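Local coordinates for RNA N6-adenosine-methyltransferase METTL16 (Homo sapiens, PDB 6M1U), which methylates the N6 position of adenosines in RNA, U6 small nuclear RNA among them, and is represented here by its vertebrate conserved region, which probably helps bind RNA, at residues S60-A65 with L109-I114; I4-L9 with Y144-I149; E29-V34 with I114-E119. One frame throughout, in Å; residues are numbered along the deposited sequence.

In the fold
One antiparallel sheet ties the three contacts together. Interaction 1 builds the sheet itself, joining strands 58-67 and 108-119 by backbone bonds; it is partly buried, one face inside (Leu61, Leu63, Phe110) and the other more exposed (Phe62, Lys111). Interactions 2 and 3 lay helices against the sheet mainly through side chains. Interaction 2, buried, sets strand 4-8, at one edge of the sheet, against helix 136-153, a ring under an arginine chain. Interaction 3 places the start of helix 30-44 on strand 108-119, branched residues inside and a loose charge pair at the surface. Ile114 is common to the segments of interactions 1 and 3, and its CD1 packs on Ile145; Val8 meets Val34. This is consistent with a KA-1-like fold.

Interaction 1 (S60-A65 with L109-I114); sequences SLFLTA and LFKCLI
Leu109 enters the pairing with its CA turned to Ala65 O in a CA-H...O contact. Phe110 and Ala65 form a hydrogen-bonded antiparallel pair, with Phe110 N 2.8 Å from Ala65 O and Ala65 N returning a bond to Phe110 O. CG of Phe110 sits between the backbone N and the carbonyl carbon (chi1 77°), and the CE2 side of the ring reaches Ala65, CE2 to CB 3.4 Å. The ring also has Cys112 SG at its edge and meets the ring of Trp129; an alanine here would probably leave the Trp129 ring without its aromatic neighbour and open a gap beside the Ala65 methyl. Lys111, opposite Thr64, lays its extended chain past the Phe62 ring, CB to Phe62 CZ 3.9 Å, while its NZ goes on to a salt bridge with Glu131. Cys112 O takes a nearly straight bond from Leu63 N (2.8 Å, 165° at the hydrogen) and also lies over the rim of one Phe62 ring face. On the other side of the sheet, Leu63 CD2 packs on Cys112 CB at 3.8 Å. Leu113 puts CD1 at the edge of the Phe62 ring, 4.2 Å from Phe62 CB. At Ile114 the ladder continues, its O accepting from Leu61 N (2.7 Å) and its N giving a bond to Leu61 O, and its CG1 meets Leu63 CD2 diagonally at 3.5 Å. Leu61, Leu63, Phe110, Cys112 and Ile114 face helices 30-44 and 136-153, while strands 48-52 and 122-131 continue the sheet beyond 58-67 and 108-119.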
# COMPACT_ATOMS: atom_id res chain seq x y z
N SER A 60 1.06 -8.00 -5.37
CA SER A 60 0.96 -8.25 -3.94
C SER A 60 2.26 -7.94 -3.22
O SER A 60 3.34 -8.34 -3.68
CB SER A 60 0.58 -9.70 -3.65
OG SER A 60 -0.57 -10.07 -4.38
N LEU A 61 2.15 -7.27 -2.08
CA LEU A 61 3.23 -7.15 -1.11
C LEU A 61 2.92 -8.00 0.11
O LEU A 61 1.81 -7.94 0.64
CB LEU A 61 3.37 -5.72 -0.64
CG LEU A 61 3.77 -4.79 -1.72
CD1 LEU A 61 3.78 -3.41 -1.07
CD2 LEU A 61 5.14 -5.26 -2.16
N PHE A 62 3.90 -8.75 0.59
CA PHE A 62 3.85 -9.31 1.93
C PHE A 62 4.71 -8.44 2.82
O PHE A 62 5.87 -8.15 2.48
CB PHE A 62 4.33 -10.76 1.98
CG PHE A 62 4.09 -11.41 3.31
CD1 PHE A 62 5.02 -11.31 4.33
CD2 PHE A 62 2.91 -12.10 3.55
CE1 PHE A 62 4.78 -11.90 5.55
CE2 PHE A 62 2.67 -12.67 4.79
CZ PHE A 62 3.60 -12.58 5.77
N LEU A 63 4.16 -7.99 3.95
CA LEU A 63 4.91 -7.07 4.79
C LEU A 63 4.90 -7.52 6.24
O LEU A 63 3.98 -8.19 6.71
CB LEU A 63 4.40 -5.62 4.66
CG LEU A 63 3.14 -5.36 5.43
CD1 LEU A 63 3.44 -4.56 6.68
CD2 LEU A 63 2.17 -4.65 4.55
N THR A 64 5.95 -7.13 6.94
CA THR A 64 6.20 -7.49 8.32
C THR A 64 6.50 -6.19 9.05
O THR A 64 7.55 -5.59 8.80
CB THR A 64 7.37 -8.47 8.43
OG1 THR A 64 7.01 -9.70 7.81
CG2 THR A 64 7.72 -8.72 9.85
N ALA A 65 5.58 -5.74 9.89
CA ALA A 65 5.81 -4.58 10.74
C ALA A 65 5.93 -5.04 12.18
O ALA A 65 5.57 -6.17 12.53
CB ALA A 65 4.69 -3.55 10.59
N LEU A 109 5.66 -8.71 16.48
CA LEU A 109 5.67 -8.59 15.00
C LEU A 109 4.31 -8.95 14.39
O LEU A 109 3.74 -9.98 14.77
CB LEU A 109 6.75 -9.54 14.48
CG LEU A 109 7.28 -9.23 13.08
CD1 LEU A 109 8.46 -8.29 13.15
CD2 LEU A 109 7.66 -10.52 12.36
N PHE A 110 3.81 -8.10 13.48
CA PHE A 110 2.58 -8.43 12.77
C PHE A 110 2.82 -8.46 11.27
O PHE A 110 3.80 -7.91 10.75
CB PHE A 110 1.39 -7.52 13.16
CG PHE A 110 1.40 -6.16 12.56
CD1 PHE A 110 0.76 -5.91 11.36
CD2 PHE A 110 1.98 -5.10 13.22
CE1 PHE A 110 0.75 -4.64 10.81
CE2 PHE A 110 1.97 -3.82 12.68
CZ PHE A 110 1.36 -3.60 11.47
N LYS A 111 1.91 -9.16 10.58
CA LYS A 111 2.11 -9.61 9.20
C LYS A 111 0.86 -9.37 8.36
O LYS A 111 -0.24 -9.72 8.78
CB LYS A 111 2.45 -11.10 9.19
CG LYS A 111 3.64 -11.44 10.02
CD LYS A 111 4.08 -12.83 9.72
CE LYS A 111 5.38 -13.18 10.46
NZ LYS A 111 5.53 -14.65 10.48
N CYS A 112 1.05 -8.81 7.16
CA CYS A 112 -0.04 -8.39 6.28
C CYS A 112 0.29 -8.64 4.83
O CYS A 112 1.43 -8.47 4.40
CB CYS A 112 -0.35 -6.89 6.36
SG CYS A 112 -0.86 -6.35 7.95
N LEU A 113 -0.75 -8.97 4.07
CA LEU A 113 -0.69 -9.04 2.62
C LEU A 113 -1.44 -7.85 2.02
O LEU A 113 -2.67 -7.74 2.16
CB LEU A 113 -1.30 -10.35 2.14
CG LEU A 113 -1.10 -10.58 0.66
CD1 LEU A 113 0.41 -10.78 0.40
CD2 LEU A 113 -1.95 -11.78 0.27
N ILE A 114 -0.71 -6.97 1.33
CA ILE A 114 -1.33 -5.93 0.51
C ILE A 114 -1.46 -6.45 -0.91
O ILE A 114 -0.46 -6.85 -1.52
CB ILE A 114 -0.53 -4.62 0.53
CG1 ILE A 114 -0.12 -4.21 1.95
CG2 ILE A 114 -1.36 -3.51 -0.08
CD1 ILE A 114 0.52 -2.83 2.04

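Interaction 2 (I4-L9 with Y144-I149); sequences ITFVVL and YIRNQI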
# COMPACT_ATOMS: atom_id res chain seq x y z
N ILE A 4 -9.41 -4.99 4.97
CA ILE A 4 -9.60 -3.56 4.78
C ILE A 4 -9.32 -3.23 3.33
O ILE A 4 -8.40 -3.79 2.71
CB ILE A 4 -8.66 -2.73 5.67
CG1 ILE A 4 -8.61 -3.22 7.09
CG2 ILE A 4 -9.06 -1.27 5.64
CD1 ILE A 4 -7.41 -2.59 7.78
N THR A 5 -10.07 -2.28 2.78
CA THR A 5 -9.82 -1.85 1.42
C THR A 5 -9.88 -0.34 1.31
O THR A 5 -10.36 0.36 2.20
CB THR A 5 -10.80 -2.46 0.44
OG1 THR A 5 -12.12 -2.10 0.85
CG2 THR A 5 -10.67 -3.96 0.45
N PHE A 6 -9.34 0.16 0.19
CA PHE A 6 -9.54 1.54 -0.23
C PHE A 6 -9.16 1.63 -1.70
O PHE A 6 -8.15 1.07 -2.11
CB PHE A 6 -8.73 2.53 0.64
CG PHE A 6 -7.25 2.58 0.34
CD1 PHE A 6 -6.36 1.81 1.08
CD2 PHE A 6 -6.75 3.43 -0.63
CE1 PHE A 6 -4.99 1.87 0.83
CE2 PHE A 6 -5.38 3.48 -0.89
CZ PHE A 6 -4.50 2.70 -0.15
N VAL A 7 -9.99 2.32 -2.47
CA VAL A 7 -9.77 2.53 -3.90
C VAL A 7 -8.70 3.60 -4.09
O VAL A 7 -8.60 4.54 -3.30
CB VAL A 7 -11.08 2.95 -4.60
CG1 VAL A 7 -10.80 3.59 -5.94
CG2 VAL A 7 -12.02 1.77 -4.78
N VAL A 8 -7.87 3.45 -5.11
CA VAL A 8 -7.17 4.57 -5.71
C VAL A 8 -7.85 4.86 -7.05
O VAL A 8 -7.87 3.99 -7.94
CB VAL A 8 -5.67 4.27 -5.91
CG1 VAL A 8 -5.03 5.41 -6.64
CG2 VAL A 8 -4.98 4.09 -4.58
N LEU A 9 -8.41 6.05 -7.18
CA LEU A 9 -9.12 6.42 -8.41
C LEU A 9 -8.18 6.50 -9.62
O LEU A 9 -7.01 6.90 -9.50
CB LEU A 9 -9.85 7.76 -8.22
CG LEU A 9 -11.17 7.74 -7.45
CD1 LEU A 9 -11.67 9.14 -7.17
CD2 LEU A 9 -12.20 6.92 -8.22
N TYR A 144 -2.63 5.07 7.41
CA TYR A 144 -1.42 5.85 7.18
C TYR A 144 -1.02 5.81 5.72
O TYR A 144 -0.79 6.86 5.11
CB TYR A 144 -0.28 5.38 8.07
CG TYR A 144 1.02 6.05 7.71
CD1 TYR A 144 1.27 7.37 8.07
CD2 TYR A 144 2.01 5.37 6.99
CE1 TYR A 144 2.47 7.99 7.73
CE2 TYR A 144 3.19 5.98 6.63
CZ TYR A 144 3.43 7.30 7.01
OH TYR A 144 4.62 7.91 6.65
N ILE A 145 -0.94 4.61 5.14
CA ILE A 145 -0.49 4.46 3.76
C ILE A 145 -1.37 5.27 2.81
O ILE A 145 -0.89 6.11 2.05
CB ILE A 145 -0.46 2.98 3.35
CG1 ILE A 145 0.67 2.25 4.09
CG2 ILE A 145 -0.38 2.85 1.81
CD1 ILE A 145 0.51 0.72 4.18
N ARG A 146 -2.68 5.01 2.84
CA ARG A 146 -3.63 5.76 2.03
C ARG A 146 -3.49 7.25 2.25
O ARG A 146 -3.60 8.04 1.31
CB ARG A 146 -5.04 5.28 2.34
CG ARG A 146 -6.14 5.95 1.55
CD ARG A 146 -7.47 5.33 1.90
NE ARG A 146 -8.57 5.92 1.16
CZ ARG A 146 -9.81 5.42 1.15
NH1 ARG A 146 -10.05 4.31 1.86
NH2 ARG A 146 -10.78 6.00 0.46
N ASN A 147 -3.21 7.66 3.49
CA ASN A 147 -2.95 9.08 3.75
C ASN A 147 -1.67 9.52 3.05
O ASN A 147 -1.65 10.55 2.37
CB ASN A 147 -2.89 9.36 5.25
CG ASN A 147 -4.28 9.56 5.88
OD1 ASN A 147 -5.33 9.31 5.24
ND2 ASN A 147 -4.31 10.01 7.13
N GLN A 148 -0.62 8.70 3.15
CA GLN A 148 0.63 9.05 2.49
C GLN A 148 0.43 9.17 0.98
O GLN A 148 1.02 10.06 0.35
CB GLN A 148 1.71 8.01 2.82
CG GLN A 148 3.10 8.61 2.88
CD GLN A 148 3.22 9.74 3.89
OE1 GLN A 148 3.09 9.53 5.09
NE2 GLN A 148 3.45 10.95 3.40
N ILE A 149 -0.40 8.30 0.38
CA ILE A 149 -0.64 8.36 -1.06
C ILE A 149 -1.16 9.73 -1.44
O ILE A 149 -0.69 10.35 -2.40
CB ILE A 149 -1.62 7.27 -1.53
CG1 ILE A 149 -0.89 5.94 -1.75
CG2 ILE A 149 -2.33 7.73 -2.81
CD1 ILE A 149 -1.82 4.85 -2.29
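The ring of Phe6 lies under the aliphatic chain of Arg146 in a CH-pi contact: Arg146 CB stands 3.5 Å from the centroid of the Phe6 ring, only 8° off the normal. The two side chains run past each other in opposite directions, so Arg146 CB sits over the ring centre while CD lies nearer Phe6 CG and CD2. The Arg146 chain is extended as far as NE; the position of its guanidinium near Phe6 CB, modelled with the two planes 22° apart, is doubtful, since the approach there is too short. At the ring's edge is Ile149, whose CD1 lies 4.0 Å from Phe6 CZ. The same CD1 meets Val8 CG2 tip to tip, also at 4.0 Å.

One turn of helix sets Arg146 and Ile149 side by side on the surface turned to the strand, which runs almost parallel to this helix segment. The strand is held by backbone hydrogen bonds of Phe6 with Val125 of strand 122-131, and Cys142 of helix 136-153 also touches the Phe6 side chain. The contact is therefore a largely apolar one, in which the methylenes of Arg146 serve as hydrocarbon cover for the aromatic face.

Interaction 3 (E29-V34 with I114-E119); sequences EGIVVV and INVKKE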
# COMPACT_ATOMS: atom_id res chain seq x y z
N GLU A 29 1.94 -0.24 -15.99
CA GLU A 29 0.52 -0.45 -15.61
C GLU A 29 0.16 0.49 -14.46
O GLU A 29 1.09 1.05 -13.85
CB GLU A 29 0.31 -1.91 -15.18
CG GLU A 29 -0.08 -2.82 -16.33
CD GLU A 29 -1.54 -3.24 -16.33
OE1 GLU A 29 -2.35 -2.57 -17.00
OE2 GLU A 29 -1.85 -4.24 -15.66
N GLY A 30 -1.13 0.65 -14.18
CA GLY A 30 -1.60 1.56 -13.11
C GLY A 30 -1.42 0.95 -11.73
O GLY A 30 -0.98 1.68 -10.82
N ILE A 31 -1.76 -0.33 -11.58
CA ILE A 31 -1.64 -1.02 -10.26
C ILE A 31 -0.16 -1.21 -9.92
O ILE A 31 0.17 -1.21 -8.72
CB ILE A 31 -2.42 -2.35 -10.25
CG1 ILE A 31 -1.86 -3.35 -11.27
CG2 ILE A 31 -3.90 -2.11 -10.46
CD1 ILE A 31 -2.70 -4.59 -11.42
N VAL A 32 0.70 -1.38 -10.93
CA VAL A 32 2.16 -1.56 -10.69
C VAL A 32 2.71 -0.24 -10.12
O VAL A 32 3.42 -0.29 -9.11
CB VAL A 32 2.90 -1.96 -11.97
CG1 VAL A 32 4.40 -1.74 -11.84
CG2 VAL A 32 2.60 -3.39 -12.37
N VAL A 33 2.37 0.87 -10.77
CA VAL A 33 2.84 2.21 -10.32
C VAL A 33 2.46 2.38 -8.85
O VAL A 33 3.37 2.61 -8.03
CB VAL A 33 2.23 3.33 -11.18
CG1 VAL A 33 2.23 4.66 -10.45
CG2 VAL A 33 2.94 3.45 -12.52
N VAL A 34 1.17 2.26 -8.54
CA VAL A 34 0.65 2.41 -7.15
C VAL A 34 1.48 1.54 -6.20
O VAL A 34 1.97 2.07 -5.20
CB VAL A 34 -0.84 2.05 -7.07
CG1 VAL A 34 -1.33 1.96 -5.64
CG2 VAL A 34 -1.70 3.02 -7.87
N ILE A 114 -0.71 -6.97 1.33
CA ILE A 114 -1.33 -5.93 0.51
C ILE A 114 -1.46 -6.45 -0.91
O ILE A 114 -0.46 -6.85 -1.52
CB ILE A 114 -0.53 -4.62 0.53
CG1 ILE A 114 -0.12 -4.21 1.95
CG2 ILE A 114 -1.36 -3.51 -0.08
CD1 ILE A 114 0.52 -2.83 2.04
N ASN A 115 -2.71 -6.48 -1.41
CA ASN A 115 -3.00 -6.67 -2.83
C ASN A 115 -3.37 -5.33 -3.45
O ASN A 115 -4.14 -4.55 -2.88
CB ASN A 115 -4.16 -7.65 -3.05
CG ASN A 115 -3.82 -9.06 -2.63
OD1 ASN A 115 -2.66 -9.37 -2.42
ND2 ASN A 115 -4.82 -9.92 -2.52
N VAL A 116 -2.81 -5.04 -4.62
CA VAL A 116 -3.23 -3.88 -5.40
C VAL A 116 -3.88 -4.43 -6.66
O VAL A 116 -3.19 -4.96 -7.54
CB VAL A 116 -2.06 -2.94 -5.72
CG1 VAL A 116 -2.58 -1.72 -6.43
CG2 VAL A 116 -1.33 -2.55 -4.43
N LYS A 117 -5.21 -4.45 -6.68
CA LYS A 117 -5.94 -5.06 -7.82
C LYS A 117 -6.70 -4.01 -8.62
O LYS A 117 -7.11 -2.99 -8.03
CB LYS A 117 -6.89 -6.15 -7.32
CG LYS A 117 -6.90 -6.37 -5.81
CD LYS A 117 -8.16 -7.02 -5.31
CE LYS A 117 -8.18 -8.52 -5.52
NZ LYS A 117 -9.46 -9.12 -5.07
N LYS A 118 -6.72 -4.23 -9.93
CA LYS A 118 -7.38 -3.33 -10.88
C LYS A 118 -8.84 -3.74 -10.86
O LYS A 118 -9.15 -4.81 -11.33
CB LYS A 118 -6.83 -3.53 -12.29
CG LYS A 118 -7.40 -2.59 -13.35
CD LYS A 118 -6.79 -2.80 -14.71
CE LYS A 118 -7.37 -1.88 -15.76
NZ LYS A 118 -6.77 -2.09 -17.10
N GLU A 119 -9.65 -2.89 -10.25
CA GLU A 119 -11.09 -3.15 -10.12
C GLU A 119 -11.74 -2.02 -10.91
O GLU A 119 -11.29 -0.89 -10.71
CB GLU A 119 -11.46 -3.09 -8.65
CG GLU A 119 -12.91 -3.39 -8.36
CD GLU A 119 -13.49 -2.41 -7.36
OE1 GLU A 119 -13.27 -1.21 -7.54
OE2 GLU A 119 -14.14 -2.85 -6.41
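Apolar packing carries this contact, with Ile31 and Val116 at its centre. CG1 of Val116, anti to its backbone N (chi1 -175°), is turned to the helix and reaches Ile31 CB at 3.9 Å and Val34 CG1 at 4.0 Å. One methyl thus touches two residues that lie three apart, a spacing that brings both to the side of the helix turned to the strand. Farther along, Ile31 CG2 rests on the root of Lys118, 3.7 Å from its CB.

Side chains also meet backbone. Val116 CG1 comes 3.6 Å from Ile31 O, a carbonyl that Thr35 OG1 hydrogen-bonds, and Ile31 CG2 is as close to Lys118 N.

The charged component is loose. Lys118 is fully extended, and its NZ stays 4.4 Å from Glu29 OE1, too far for a salt bridge, so any attraction at this surface edge is probably modest. Lys117, on the other side of the strand, pairs with Glu126 instead.

The strand segment and the first turn of helix 30-44 run roughly antiparallel, at 151°, with axes 8.0 Å apart. Met13 of helix 10-20 touches both Ile31 and Val34, while Val116 is hydrogen-bonded through its backbone to Val59 of strand 58-67 and packs onward against Ile38.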